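Local atomic coordinates of glycerophosphoryl diester phosphodiesterase (Parabacteroides distasonis, PDB entry 3MZ2), a protein that probably hydrolyses glycerophosphodiesters, releasing an alcohol and glycerol phosphate. Residues I34-N48 / F53-D67. Residues are numbered along the deposited sequence; the frame is centred on the assembly and turned at random.
Sequences ISGHRGGRGKGYPEN and FENTLSYTPATFEID. With SO4 (sulfate ion), chain C; SO4 (sulfate ion), chain G.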
# COMPACT_ATOMS: atom_id res chain seq x y z
N ILE A 34 -8.05 -4.03 23.53
CA ILE A 34 -6.97 -4.74 22.87
C ILE A 34 -7.42 -5.15 21.48
O ILE A 34 -8.57 -5.63 21.26
CB ILE A 34 -6.57 -5.98 23.65
CG1 ILE A 34 -6.08 -5.65 25.07
CG2 ILE A 34 -5.43 -6.78 22.93
CD1 ILE A 34 -5.75 -6.88 25.99
N SER A 35 -6.52 -4.96 20.53
CA SER A 35 -6.75 -5.40 19.15
C SER A 35 -5.60 -6.28 18.71
O SER A 35 -4.44 -5.95 18.95
CB SER A 35 -6.92 -4.18 18.23
OG SER A 35 -7.41 -4.54 16.96
N GLY A 36 -5.91 -7.44 18.12
CA GLY A 36 -4.92 -8.38 17.65
C GLY A 36 -4.43 -7.95 16.31
O GLY A 36 -5.16 -8.03 15.31
N HIS A 37 -3.18 -7.50 16.25
CA HIS A 37 -2.50 -7.19 14.99
C HIS A 37 -2.33 -8.43 14.11
O HIS A 37 -1.74 -9.45 14.53
CB HIS A 37 -1.13 -6.60 15.28
CG HIS A 37 -0.38 -6.11 14.08
ND1 HIS A 37 0.76 -6.71 13.61
CD2 HIS A 37 -0.59 -5.03 13.28
CE1 HIS A 37 1.23 -6.04 12.58
NE2 HIS A 37 0.44 -5.00 12.36
N ARG A 38 -2.84 -8.31 12.88
CA ARG A 38 -2.85 -9.39 11.89
C ARG A 38 -3.45 -10.62 12.53
O ARG A 38 -3.04 -11.72 12.22
CB ARG A 38 -1.44 -9.71 11.35
CG ARG A 38 -0.67 -8.58 10.70
CD ARG A 38 0.69 -9.07 10.19
NE ARG A 38 1.66 -8.01 9.87
CZ ARG A 38 2.98 -8.17 9.85
NH1 ARG A 38 3.52 -9.36 10.10
NH2 ARG A 38 3.78 -7.15 9.56
N GLY A 39 -4.38 -10.41 13.47
CA GLY A 39 -5.00 -11.42 14.26
C GLY A 39 -4.41 -11.83 15.59
O GLY A 39 -5.01 -12.57 16.32
N GLY A 40 -3.23 -11.31 15.94
CA GLY A 40 -2.42 -11.87 17.03
C GLY A 40 -1.68 -13.11 16.54
O GLY A 40 -2.05 -13.71 15.52
N ARG A 41 -0.62 -13.50 17.24
CA ARG A 41 0.12 -14.69 16.93
C ARG A 41 0.89 -15.19 18.13
O ARG A 41 1.11 -14.46 19.12
CB ARG A 41 1.08 -14.45 15.80
CG ARG A 41 2.21 -13.48 16.17
CD ARG A 41 2.95 -12.94 14.95
NE ARG A 41 4.12 -12.17 15.36
CZ ARG A 41 4.89 -11.42 14.56
NH1 ARG A 41 4.59 -11.24 13.27
NH2 ARG A 41 5.93 -10.78 15.07
N GLY A 42 1.33 -16.42 18.02
CA GLY A 42 2.09 -17.10 19.07
C GLY A 42 2.47 -18.50 18.70
O GLY A 42 2.12 -18.96 17.60
N LYS A 43 3.15 -19.19 19.59
CA LYS A 43 3.55 -20.57 19.35
C LYS A 43 2.32 -21.43 19.06
O LYS A 43 1.38 -21.49 19.87
CB LYS A 43 4.34 -21.17 20.52
CG LYS A 43 4.76 -22.59 20.22
N GLY A 44 2.30 -22.08 17.90
CA GLY A 44 1.12 -22.81 17.45
C GLY A 44 -0.06 -22.02 16.88
O GLY A 44 -1.08 -22.61 16.51
N TYR A 45 0.08 -20.69 16.81
CA TYR A 45 -1.02 -19.79 16.42
C TYR A 45 -0.52 -18.78 15.39
O TYR A 45 -0.03 -17.71 15.69
CB TYR A 45 -1.63 -19.13 17.68
CG TYR A 45 -2.35 -20.15 18.52
CD1 TYR A 45 -3.51 -20.72 18.06
CD2 TYR A 45 -1.84 -20.61 19.74
CE1 TYR A 45 -4.19 -21.65 18.76
CE2 TYR A 45 -2.52 -21.60 20.45
CZ TYR A 45 -3.71 -22.09 19.94
OH TYR A 45 -4.48 -23.07 20.56
N PRO A 46 -0.69 -19.13 14.10
CA PRO A 46 -0.29 -18.22 13.05
C PRO A 46 -1.11 -16.92 12.92
O PRO A 46 -2.28 -16.86 13.31
CB PRO A 46 -0.49 -19.07 11.79
CG PRO A 46 -0.56 -20.50 12.26
CD PRO A 46 -1.20 -20.41 13.59
N GLU A 47 -0.48 -15.90 12.38
CA GLU A 47 -1.16 -14.68 11.88
C GLU A 47 -2.30 -15.03 10.97
O GLU A 47 -2.20 -16.04 10.26
CB GLU A 47 -0.21 -13.92 10.95
CG GLU A 47 0.84 -13.21 11.62
CD GLU A 47 1.81 -12.54 10.65
OE1 GLU A 47 1.53 -12.31 9.43
OE2 GLU A 47 2.87 -12.19 11.19
N ASN A 48 -3.33 -14.19 10.98
CA ASN A 48 -4.43 -14.30 10.00
C ASN A 48 -4.98 -15.72 9.90
O ASN A 48 -5.16 -16.28 8.81
CB ASN A 48 -3.97 -13.77 8.63
CG ASN A 48 -3.93 -12.26 8.56
OD1 ASN A 48 -4.96 -11.59 8.72
ND2 ASN A 48 -2.75 -11.69 8.27
N PHE A 53 -7.55 -16.27 16.18
CA PHE A 53 -8.61 -15.40 16.66
C PHE A 53 -9.31 -16.04 17.84
O PHE A 53 -9.55 -15.39 18.88
CB PHE A 53 -9.68 -15.07 15.58
CG PHE A 53 -9.15 -14.62 14.24
CD1 PHE A 53 -7.97 -13.91 14.11
CD2 PHE A 53 -9.93 -14.84 13.09
CE1 PHE A 53 -7.57 -13.47 12.88
CE2 PHE A 53 -9.49 -14.46 11.84
CZ PHE A 53 -8.32 -13.78 11.72
N GLU A 54 -9.71 -17.31 17.67
CA GLU A 54 -10.43 -18.05 18.71
C GLU A 54 -9.61 -18.19 20.01
O GLU A 54 -10.13 -18.00 21.14
CB GLU A 54 -10.81 -19.44 18.17
CG GLU A 54 -11.77 -19.39 17.01
CD GLU A 54 -11.80 -20.66 16.14
OE1 GLU A 54 -11.24 -21.72 16.55
OE2 GLU A 54 -12.40 -20.58 15.03
N ASN A 55 -8.34 -18.54 19.84
CA ASN A 55 -7.40 -18.63 20.97
C ASN A 55 -7.31 -17.30 21.71
O ASN A 55 -7.43 -17.26 22.94
CB ASN A 55 -6.01 -19.03 20.48
CG ASN A 55 -5.04 -19.28 21.63
OD1 ASN A 55 -5.30 -20.13 22.49
ND2 ASN A 55 -3.91 -18.58 21.64
N THR A 56 -7.14 -16.21 20.99
CA THR A 56 -7.06 -14.92 21.67
C THR A 56 -8.32 -14.64 22.49
O THR A 56 -8.21 -14.22 23.62
CB THR A 56 -6.82 -13.77 20.68
OG1 THR A 56 -5.57 -13.97 20.01
CG2 THR A 56 -6.77 -12.38 21.36
N LEU A 57 -9.52 -14.83 21.94
CA LEU A 57 -10.74 -14.62 22.70
C LEU A 57 -10.91 -15.48 23.96
O LEU A 57 -11.62 -15.09 24.89
CB LEU A 57 -11.96 -14.79 21.83
CG LEU A 57 -12.10 -13.77 20.70
CD1 LEU A 57 -13.47 -13.95 20.07
CD2 LEU A 57 -11.90 -12.32 21.14
N SER A 58 -10.26 -16.65 24.02
CA SER A 58 -10.29 -17.48 25.22
C SER A 58 -9.64 -16.80 26.43
O SER A 58 -9.97 -17.08 27.58
CB SER A 58 -9.61 -18.84 24.97
OG SER A 58 -10.18 -19.50 23.85
N TYR A 59 -8.69 -15.89 26.16
CA TYR A 59 -7.96 -15.14 27.20
C TYR A 59 -8.42 -13.69 27.39
O TYR A 59 -8.34 -13.15 28.49
CB TYR A 59 -6.48 -15.11 26.87
CG TYR A 59 -5.79 -16.44 26.89
CD1 TYR A 59 -5.74 -17.21 25.75
CD2 TYR A 59 -5.14 -16.90 28.04
CE1 TYR A 59 -5.09 -18.45 25.74
CE2 TYR A 59 -4.48 -18.14 28.04
CZ TYR A 59 -4.47 -18.91 26.88
OH TYR A 59 -3.83 -20.14 26.83
N THR A 60 -8.88 -13.04 26.32
CA THR A 60 -9.27 -11.67 26.39
C THR A 60 -10.30 -11.26 25.37
O THR A 60 -10.25 -11.76 24.25
CB THR A 60 -7.99 -10.76 26.21
OG1 THR A 60 -8.33 -9.37 26.35
CG2 THR A 60 -7.28 -11.01 24.85
N PRO A 61 -11.20 -10.31 25.69
CA PRO A 61 -11.93 -9.68 24.59
C PRO A 61 -10.96 -8.92 23.71
O PRO A 61 -9.98 -8.37 24.20
CB PRO A 61 -12.89 -8.71 25.30
CG PRO A 61 -12.33 -8.52 26.60
CD PRO A 61 -11.53 -9.69 26.99
N ALA A 62 -11.19 -8.94 22.40
CA ALA A 62 -10.34 -8.22 21.48
C ALA A 62 -11.09 -8.03 20.16
O ALA A 62 -12.03 -8.76 19.87
CB ALA A 62 -9.03 -8.99 21.24
N THR A 63 -10.64 -7.05 19.39
CA THR A 63 -10.94 -6.90 17.98
C THR A 63 -9.75 -7.45 17.21
O THR A 63 -8.71 -7.72 17.80
CB THR A 63 -11.16 -5.45 17.58
OG1 THR A 63 -10.02 -4.69 17.99
CG2 THR A 63 -12.42 -4.90 18.28
N PHE A 64 -9.94 -7.68 15.92
CA PHE A 64 -8.87 -8.25 15.09
C PHE A 64 -8.67 -7.44 13.81
O PHE A 64 -9.57 -7.30 13.01
CB PHE A 64 -9.18 -9.73 14.75
CG PHE A 64 -9.28 -10.60 15.99
CD1 PHE A 64 -8.15 -10.91 16.68
CD2 PHE A 64 -10.48 -11.00 16.49
CE1 PHE A 64 -8.20 -11.70 17.83
CE2 PHE A 64 -10.55 -11.77 17.66
CZ PHE A 64 -9.39 -12.09 18.35
N GLU A 65 -7.44 -7.00 13.62
CA GLU A 65 -7.03 -6.29 12.42
C GLU A 65 -6.46 -7.36 11.49
O GLU A 65 -5.63 -8.16 11.90
CB GLU A 65 -5.95 -5.29 12.81
CG GLU A 65 -5.50 -4.46 11.64
CD GLU A 65 -4.28 -4.97 10.92
OE1 GLU A 65 -3.65 -5.96 11.34
OE2 GLU A 65 -3.95 -4.32 9.90
N ILE A 66 -6.97 -7.45 10.26
CA ILE A 66 -6.65 -8.55 9.37
C ILE A 66 -6.28 -8.02 7.98
O ILE A 66 -6.54 -6.85 7.64
CB ILE A 66 -7.83 -9.57 9.34
CG1 ILE A 66 -9.12 -8.93 8.84
CG2 ILE A 66 -8.04 -10.14 10.76
CD1 ILE A 66 -10.36 -9.85 8.72
N ASP A 67 -5.71 -8.92 7.17
CA ASP A 67 -5.10 -8.59 5.89
C ASP A 67 -5.79 -9.30 4.70
O ASP A 67 -5.35 -10.37 4.28
CB ASP A 67 -3.60 -8.98 5.91
CG ASP A 67 -2.83 -8.27 7.00
OD1 ASP A 67 -2.75 -7.03 6.91
OD2 ASP A 67 -2.32 -8.94 7.92
S SO4 C . 1.37 -4.21 9.20
O1 SO4 C . 0.53 -5.41 9.20
O2 SO4 C . 0.71 -3.21 10.03
O3 SO4 C . 2.72 -4.46 9.74
O4 SO4 C . 1.57 -3.82 7.78
S SO4 G . 6.99 -9.18 11.28
O1 SO4 G . 7.69 -10.41 11.69
O2 SO4 G . 5.66 -9.17 11.88
O3 SO4 G . 7.76 -8.02 11.74
O4 SO4 G . 6.78 -9.10 9.83
O HOH W 1 -10.45 -5.57 24.41
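Asn48 ND2 gives Asp67 OD2 a nearly straight hydrogen bond of 2.8 Å, in the amide plane and onto the anti lone pair, while Asn48 OD1 accepts from Asp67 N; the carboxylate's other oxygen pairs with Lys140. Bent at chi2 (-95°), Glu65 brings OE1 to Arg38 N at 2.9 Å, its carboxylate plane nearly parallel to that of the neighbouring His37 ring. Strands 34-36 and 63-66 run parallel, joined by Thr63 N to Ile34 O, Gly36 N to Thr63 O (2.8 Å) and Glu65 N to Gly36 O. Arg38, its CG 3.3 Å from Asp67 OD2, extends to one sulfate through NE and NH2; His37 NE2 holds the same ion, while its ND1 is hydrogen-bonded to Asp266. Arg41 NH1 bonds a second sulfate and shares Glu47 OE2 with Arg38 NH1; an alanine in place of Arg38 would probably leave the first sulfate held more weakly and Glu47 with one cation fewer. Farther out, Gly39 CA meets Phe53 CE1, at the ring edge, at 3.6 Å, and the Asn55 amide stacks over one face of Tyr45, the planes 5° apart. In this TIM-barrel beta-alpha-beta unit, basic groups converge on two anions, probably from the crystallisation liquor, consistent with a phosphate-binding active site.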